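Local coordinates for protein Phl p 3 allergen (Phleum pratense, PDB 3FT1) that acts as a major grass pollen allergen recognised by IgE, a secreted beta-barrel protein of the expansin B subfamily, at residues F6-G11 and T85-G90; V33-H38 and F65-M70. One frame throughout, in Å; residues are numbered along the deposited sequence.

How the contacts relate
Both contacts belong to one antiparallel beta fold of about 100 residues, and their centres lie 16 Å apart. Contact 2 joins two neighbouring strands, 30-36 and 65-71, close to the centre of the chain; contact 1 sits at the surface, where the end of strand 3-8 meets the loop after strand 76-83. Along the sequence 33-38 and 65-70 both fall between 6-11 and 85-90. Phenylalanines connect the two: Phe6 CZ lies 3.3 Å from Phe69 CZ and Phe6 CE1 3.6 Å from Phe67 CG, while Phe87 CD2 comes within 3.9 Å of Phe65 CE2. These rings pack strand 3-8 and the 85-90 loop against strand 65-71.

Contact 1 of 2, residues F6-G11 and T85-G90; sequences FTVQKG and TAFSIG
Val8 points its side chain at the loop 85-90 and meets it with both its CG1 methyl and its CB. Val8 CG1, anti to the backbone N, touches two apolar groups, lying 3.8 Å from Phe87 CD1 and equally 3.8 Å from Ile89 CD1. Val8 crosses both side chains at about a right angle, and the methyl comes at the Phe87 ring obliquely. That ring is brought there by the crowded rotamer of Phe87, with CG between the backbone N and the carbonyl carbon (chi1 55°); Leu17 and Tyr93 also touch it. Nearer the backbone, Val8 CB abuts the carbonyl of Ser88, 3.4 Å from its O. Ile89 divides its two branches: CD1 goes to Val8, whereas Ile89 CG2 rests against the backbone of Lys10, 3.7 Å from its CA. The Lys10 chain itself leads off, away from the loop. All this takes place at one end of the expansin C-terminal beta fold, where the chain leaves strand 3-8; residues 87-90 run at 82° to residues 7-10 before the chain enters the short strand 92-93. One backbone bond ties the crossing: Gly90 N donates to Val8 O at 2.7 Å, in the carbonyl plane, with 154° at the hydrogen. Gly90 has a positive phi, where a CB would jam against the carbonyl O of Ile89, so glycine suits this turn. Val8 also bonds to Lys91 through the backbone, just before strand 92-93, and Thr7 OG1 and Thr92 OG1 share a hydrogen bond.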
loop_
_atom_site.group_PDB
_atom_site.type_symbol
_atom_site.label_atom_id
_atom_site.label_comp_id
_atom_site.label_asym_id
_atom_site.label_seq_id
_atom_site.Cartn_x
_atom_site.Cartn_y
_atom_site.Cartn_z
ATOM N N PHE A 6 -5.714 -3.785 -2.073
ATOM C CA PHE A 6 -5.021 -3.823 -0.796
ATOM C C PHE A 6 -5.967 -4.508 0.169
ATOM O O PHE A 6 -7.054 -3.994 0.411
ATOM C CB PHE A 6 -4.808 -2.410 -0.245
ATOM C CG PHE A 6 -3.951 -1.509 -1.107
ATOM C CD1 PHE A 6 -2.629 -1.271 -0.776
ATOM C CD2 PHE A 6 -4.486 -0.871 -2.214
ATOM C CE1 PHE A 6 -1.847 -0.431 -1.541
ATOM C CE2 PHE A 6 -3.708 -0.024 -2.992
ATOM C CZ PHE A 6 -2.390 0.195 -2.655
ATOM N N THR A 7 -5.564 -5.643 0.725
ATOM C CA THR A 7 -6.387 -6.316 1.728
ATOM C C THR A 7 -5.692 -6.262 3.075
ATOM O O THR A 7 -4.559 -6.714 3.217
ATOM C CB THR A 7 -6.649 -7.777 1.353
ATOM O OG1 THR A 7 -7.223 -7.827 0.042
ATOM C CG2 THR A 7 -7.601 -8.437 2.362
ATOM N N VAL A 8 -6.381 -5.705 4.063
ATOM C CA VAL A 8 -5.814 -5.584 5.395
ATOM C C VAL A 8 -5.831 -6.937 6.091
ATOM O O VAL A 8 -6.887 -7.556 6.251
ATOM C CB VAL A 8 -6.584 -4.563 6.240
ATOM C CG1 VAL A 8 -6.049 -4.562 7.670
ATOM C CG2 VAL A 8 -6.467 -3.179 5.624
ATOM N N GLN A 9 -4.653 -7.395 6.498
ATOM C CA GLN A 9 -4.497 -8.735 7.056
ATOM C C GLN A 9 -4.549 -8.726 8.572
ATOM O O GLN A 9 -4.147 -7.751 9.208
ATOM C CB GLN A 9 -3.159 -9.332 6.613
ATOM C CG GLN A 9 -3.010 -9.395 5.105
ATOM C CD GLN A 9 -4.013 -10.338 4.486
ATOM O OE1 GLN A 9 -4.997 -9.913 3.877
ATOM N NE2 GLN A 9 -3.788 -11.632 4.669
ATOM N N LYS A 10 -5.029 -9.824 9.147
ATOM C CA LYS A 10 -5.004 -9.978 10.592
ATOM C C LYS A 10 -3.572 -9.769 11.059
ATOM O O LYS A 10 -2.624 -10.208 10.399
ATOM C CB LYS A 10 -5.515 -11.361 11.018
ATOM C CG LYS A 10 -5.872 -11.417 12.504
ATOM C CD LYS A 10 -6.420 -12.769 12.933
ATOM C CE LYS A 10 -7.016 -12.684 14.333
ATOM N NZ LYS A 10 -6.275 -11.706 15.182
ATOM N N GLY A 11 -3.419 -9.081 12.185
ATOM C CA GLY A 11 -2.108 -8.708 12.681
ATOM C C GLY A 11 -1.875 -7.220 12.528
ATOM O O GLY A 11 -0.981 -6.653 13.148
ATOM N N THR A 85 -7.829 5.808 7.983
ATOM C CA THR A 85 -7.204 5.549 9.267
ATOM C C THR A 85 -7.894 4.395 9.983
ATOM O O THR A 85 -7.236 3.484 10.492
ATOM C CB THR A 85 -7.267 6.793 10.139
ATOM O OG1 THR A 85 -6.624 7.863 9.444
ATOM C CG2 THR A 85 -6.571 6.551 11.465
ATOM N N ALA A 86 -9.222 4.436 10.013
ATOM C CA ALA A 86 -9.998 3.406 10.693
ATOM C C ALA A 86 -10.275 2.250 9.745
ATOM O O ALA A 86 -11.427 1.932 9.439
ATOM C CB ALA A 86 -11.293 3.984 11.230
ATOM N N PHE A 87 -9.203 1.630 9.266
ATOM C CA PHE A 87 -9.310 0.488 8.368
ATOM C C PHE A 87 -9.780 -0.757 9.116
ATOM O O PHE A 87 -9.759 -0.806 10.346
ATOM C CB PHE A 87 -7.960 0.209 7.712
ATOM C CG PHE A 87 -6.841 0.025 8.695
ATOM C CD1 PHE A 87 -6.657 -1.195 9.332
ATOM C CD2 PHE A 87 -5.977 1.073 8.990
ATOM C CE1 PHE A 87 -5.622 -1.373 10.240
ATOM C CE2 PHE A 87 -4.940 0.906 9.895
ATOM C CZ PHE A 87 -4.762 -0.323 10.521
ATOM N N SER A 88 -10.176 -1.778 8.364
ATOM C CA SER A 88 -10.817 -2.942 8.960
ATOM C C SER A 88 -10.151 -4.242 8.508
ATOM O O SER A 88 -9.845 -4.416 7.326
ATOM C CB SER A 88 -12.312 -2.926 8.634
ATOM O OG SER A 88 -12.987 -3.949 9.335
ATOM N N ILE A 89 -9.882 -5.119 9.471
ATOM C CA ILE A 89 -9.216 -6.389 9.216
ATOM C C ILE A 89 -10.041 -7.212 8.245
ATOM O O ILE A 89 -11.231 -7.428 8.468
ATOM C CB ILE A 89 -9.066 -7.210 10.519
ATOM C CG1 ILE A 89 -8.274 -6.429 11.578
ATOM C CG2 ILE A 89 -8.421 -8.558 10.226
ATOM C CD1 ILE A 89 -6.957 -5.887 11.083
ATOM N N GLY A 90 -9.410 -7.665 7.164
ATOM C CA GLY A 90 -10.080 -8.514 6.196
ATOM C C GLY A 90 -10.778 -7.786 5.064
ATOM O O GLY A 90 -11.308 -8.416 4.151
#

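Contact 2 of 2, residues V33-H38 and F65-M70; sequences VELRQH and FNFRFM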
loop_
_atom_site.group_PDB
_atom_site.type_symbol
_atom_site.label_atom_id
_atom_site.label_comp_id
_atom_site.label_asym_id
_atom_site.label_seq_id
_atom_site.Cartn_x
_atom_site.Cartn_y
_atom_site.Cartn_z
ATOM N N VAL A 33 7.145 -0.735 -2.551
ATOM C CA VAL A 33 5.925 -0.069 -2.116
ATOM C C VAL A 33 6.290 0.840 -0.945
ATOM O O VAL A 33 6.973 0.408 -0.020
ATOM C CB VAL A 33 4.890 -1.083 -1.607
ATOM C CG1 VAL A 33 3.656 -0.361 -1.064
ATOM C CG2 VAL A 33 4.512 -2.053 -2.700
ATOM N N GLU A 34 5.834 2.091 -0.981
ATOM C CA GLU A 34 6.050 3.000 0.136
ATOM C C GLU A 34 4.742 3.606 0.585
ATOM O O GLU A 34 3.826 3.779 -0.209
ATOM C CB GLU A 34 7.004 4.130 -0.260
ATOM C CG GLU A 34 8.365 3.658 -0.667
ATOM C CD GLU A 34 9.002 4.589 -1.669
ATOM O OE1 GLU A 34 8.402 4.786 -2.746
ATOM O OE2 GLU A 34 10.093 5.114 -1.380
ATOM N N LEU A 35 4.675 3.933 1.870
ATOM C CA LEU A 35 3.518 4.585 2.450
ATOM C C LEU A 35 3.818 6.054 2.734
ATOM O O LEU A 35 4.897 6.389 3.199
ATOM C CB LEU A 35 3.155 3.891 3.770
ATOM C CG LEU A 35 2.265 4.721 4.694
ATOM C CD1 LEU A 35 0.845 4.665 4.174
ATOM C CD2 LEU A 35 2.345 4.217 6.117
ATOM N N ARG A 36 2.862 6.927 2.447
ATOM C CA ARG A 36 2.929 8.290 2.959
ATOM C C ARG A 36 1.706 8.529 3.836
ATOM O O ARG A 36 0.563 8.451 3.373
ATOM C CB ARG A 36 2.998 9.320 1.825
ATOM C CG ARG A 36 3.228 10.751 2.308
ATOM C CD ARG A 36 3.333 11.745 1.169
ATOM N NE ARG A 36 2.068 11.923 0.460
ATOM C CZ ARG A 36 1.025 12.589 0.946
ATOM N NH1 ARG A 36 1.080 13.137 2.151
ATOM N NH2 ARG A 36 -0.081 12.705 0.228
ATOM N N GLN A 37 1.942 8.786 5.118
ATOM C CA GLN A 37 0.837 9.061 6.023
ATOM C C GLN A 37 0.219 10.410 5.695
ATOM O O GLN A 37 0.867 11.281 5.127
ATOM C CB GLN A 37 1.306 9.030 7.479
ATOM C CG GLN A 37 2.000 7.750 7.874
ATOM C CD GLN A 37 2.347 7.739 9.341
ATOM O OE1 GLN A 37 1.525 8.101 10.178
ATOM N NE2 GLN A 37 3.572 7.338 9.664
ATOM N N HIS A 38 -1.052 10.574 6.036
ATOM C CA HIS A 38 -1.718 11.847 5.844
ATOM C C HIS A 38 -1.005 12.925 6.656
ATOM O O HIS A 38 -0.699 12.723 7.829
ATOM C CB HIS A 38 -3.181 11.756 6.282
ATOM C CG HIS A 38 -3.936 13.038 6.132
ATOM N ND1 HIS A 38 -4.488 13.441 4.932
ATOM C CD2 HIS A 38 -4.229 14.011 7.025
ATOM C CE1 HIS A 38 -5.090 14.603 5.097
ATOM N NE2 HIS A 38 -4.948 14.973 6.358
ATOM N N PHE A 65 -4.286 6.743 3.960
ATOM C CA PHE A 65 -2.934 6.383 3.565
ATOM C C PHE A 65 -2.721 6.437 2.055
ATOM O O PHE A 65 -3.564 5.994 1.291
ATOM C CB PHE A 65 -2.607 4.990 4.103
ATOM C CG PHE A 65 -2.776 4.871 5.595
ATOM C CD1 PHE A 65 -1.926 5.543 6.451
ATOM C CD2 PHE A 65 -3.796 4.105 6.135
ATOM C CE1 PHE A 65 -2.082 5.448 7.823
ATOM C CE2 PHE A 65 -3.961 4.006 7.511
ATOM C CZ PHE A 65 -3.097 4.678 8.352
ATOM N N ASN A 66 -1.578 6.984 1.651
ATOM C CA ASN A 66 -1.161 7.022 0.251
ATOM C C ASN A 66 -0.048 6.015 0.015
ATOM O O ASN A 66 0.754 5.752 0.912
ATOM C CB ASN A 66 -0.670 8.430 -0.095
ATOM C CG ASN A 66 -1.588 9.498 0.447
ATOM O OD1 ASN A 66 -2.696 9.686 -0.055
ATOM N ND2 ASN A 66 -1.147 10.185 1.499
ATOM N N PHE A 67 -0.006 5.438 -1.180
ATOM C CA PHE A 67 0.982 4.414 -1.502
ATOM C C PHE A 67 1.677 4.724 -2.823
ATOM O O PHE A 67 1.023 5.046 -3.813
ATOM C CB PHE A 67 0.322 3.031 -1.569
ATOM C CG PHE A 67 -0.219 2.568 -0.245
ATOM C CD1 PHE A 67 0.585 1.860 0.631
ATOM C CD2 PHE A 67 -1.510 2.890 0.143
ATOM C CE1 PHE A 67 0.106 1.458 1.874
ATOM C CE2 PHE A 67 -2.001 2.490 1.380
ATOM C CZ PHE A 67 -1.194 1.771 2.243
ATOM N N ARG A 68 3.001 4.643 -2.818
ATOM C CA ARG A 68 3.780 4.808 -4.045
ATOM C C ARG A 68 4.346 3.463 -4.434
ATOM O O ARG A 68 4.996 2.795 -3.618
ATOM C CB ARG A 68 4.920 5.803 -3.854
ATOM C CG ARG A 68 5.798 5.947 -5.092
ATOM C CD ARG A 68 6.637 7.206 -5.034
ATOM N NE ARG A 68 7.712 7.092 -4.055
ATOM C CZ ARG A 68 8.566 8.073 -3.775
ATOM N NH1 ARG A 68 8.465 9.242 -4.397
ATOM N NH2 ARG A 68 9.519 7.885 -2.876
ATOM N N PHE A 69 4.085 3.070 -5.679
ATOM C CA PHE A 69 4.602 1.832 -6.245
ATOM C C PHE A 69 5.704 2.112 -7.259
ATOM O O PHE A 69 5.602 3.046 -8.051
ATOM C CB PHE A 69 3.492 1.071 -6.973
ATOM C CG PHE A 69 2.395 0.571 -6.066
ATOM C CD1 PHE A 69 2.538 -0.620 -5.383
ATOM C CD2 PHE A 69 1.225 1.288 -5.906
ATOM C CE1 PHE A 69 1.540 -1.089 -4.556
ATOM C CE2 PHE A 69 0.219 0.822 -5.076
ATOM C CZ PHE A 69 0.385 -0.369 -4.401
ATOM N N MET A 70 6.735 1.275 -7.241
ATOM C CA MET A 70 7.721 1.227 -8.317
ATOM C C MET A 70 7.781 -0.201 -8.817
ATOM O O MET A 70 8.013 -1.127 -8.034
ATOM C CB MET A 70 9.099 1.658 -7.808
ATOM C CG MET A 70 9.234 3.148 -7.610
ATOM S SD MET A 70 9.232 4.025 -9.188
ATOM C CE MET A 70 10.678 3.315 -9.973
HETATM O O HOH W 1 7.872 2.773 -4.270
HETATM O O HOH W 2 -3.686 11.472 2.889
#
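Main-chain hydrogen bonds pair strand 33-36 antiparallel with strand 65-70, their short axes 4.6 Å apart. Glu34 with Arg68 and Arg36 with Asn66 are the hydrogen-bonded pairs, Val33 with Phe69 and Leu35 with Phe67 the non-hydrogen-bonded ones. Arg68 N to Glu34 O, 2.9 Å, lies in the carbonyl plane; Arg36 N meets Asn66 O from above its plane.

On one face the Glu34 and Arg68 side chains run side by side to a salt bridge. Arg68, bent at chi3 (72°), grips the carboxylate side-on: NE donates to Glu34 OE1 at 2.7 Å and NH2 to Glu34 OE2 at 3.2 Å. The acid lies at the guanidinium edge, its own plane tilted by 32°, so both oxygens are met from above. A water donates to Glu34 OE1 and Arg68 O, and Trp43 makes a cation-pi contact with Arg68. The Arg36 guanidinium lies nearly parallel to the Asn66 amide, whose ND2 sits over its face; Arg36 NH2 and Asn66 ND2, 3.0 Å apart and both donors, do not bond. ND2 donates weakly to Arg36 O and also to a water held by His38 ND1; Asn66 OD1 accepts from Glu81 N, and Arg36 NH1 donates to Ser40 O.

Val33, Leu35, Phe67 and Phe69 pack on the other face: Val33 CG2 comes 3.6 Å from Phe69 CD1, and Leu35 CD1 lies over one face of the Phe67 ring. Leu35 CD1 also touches Phe65 CB at 3.5 Å.

The pair is thus amphipathic: apolar groups turn into the barrel core, and on the Glu34 face the two-point salt bridge probably favours the ionised carboxylate and limits guanidinium rotation.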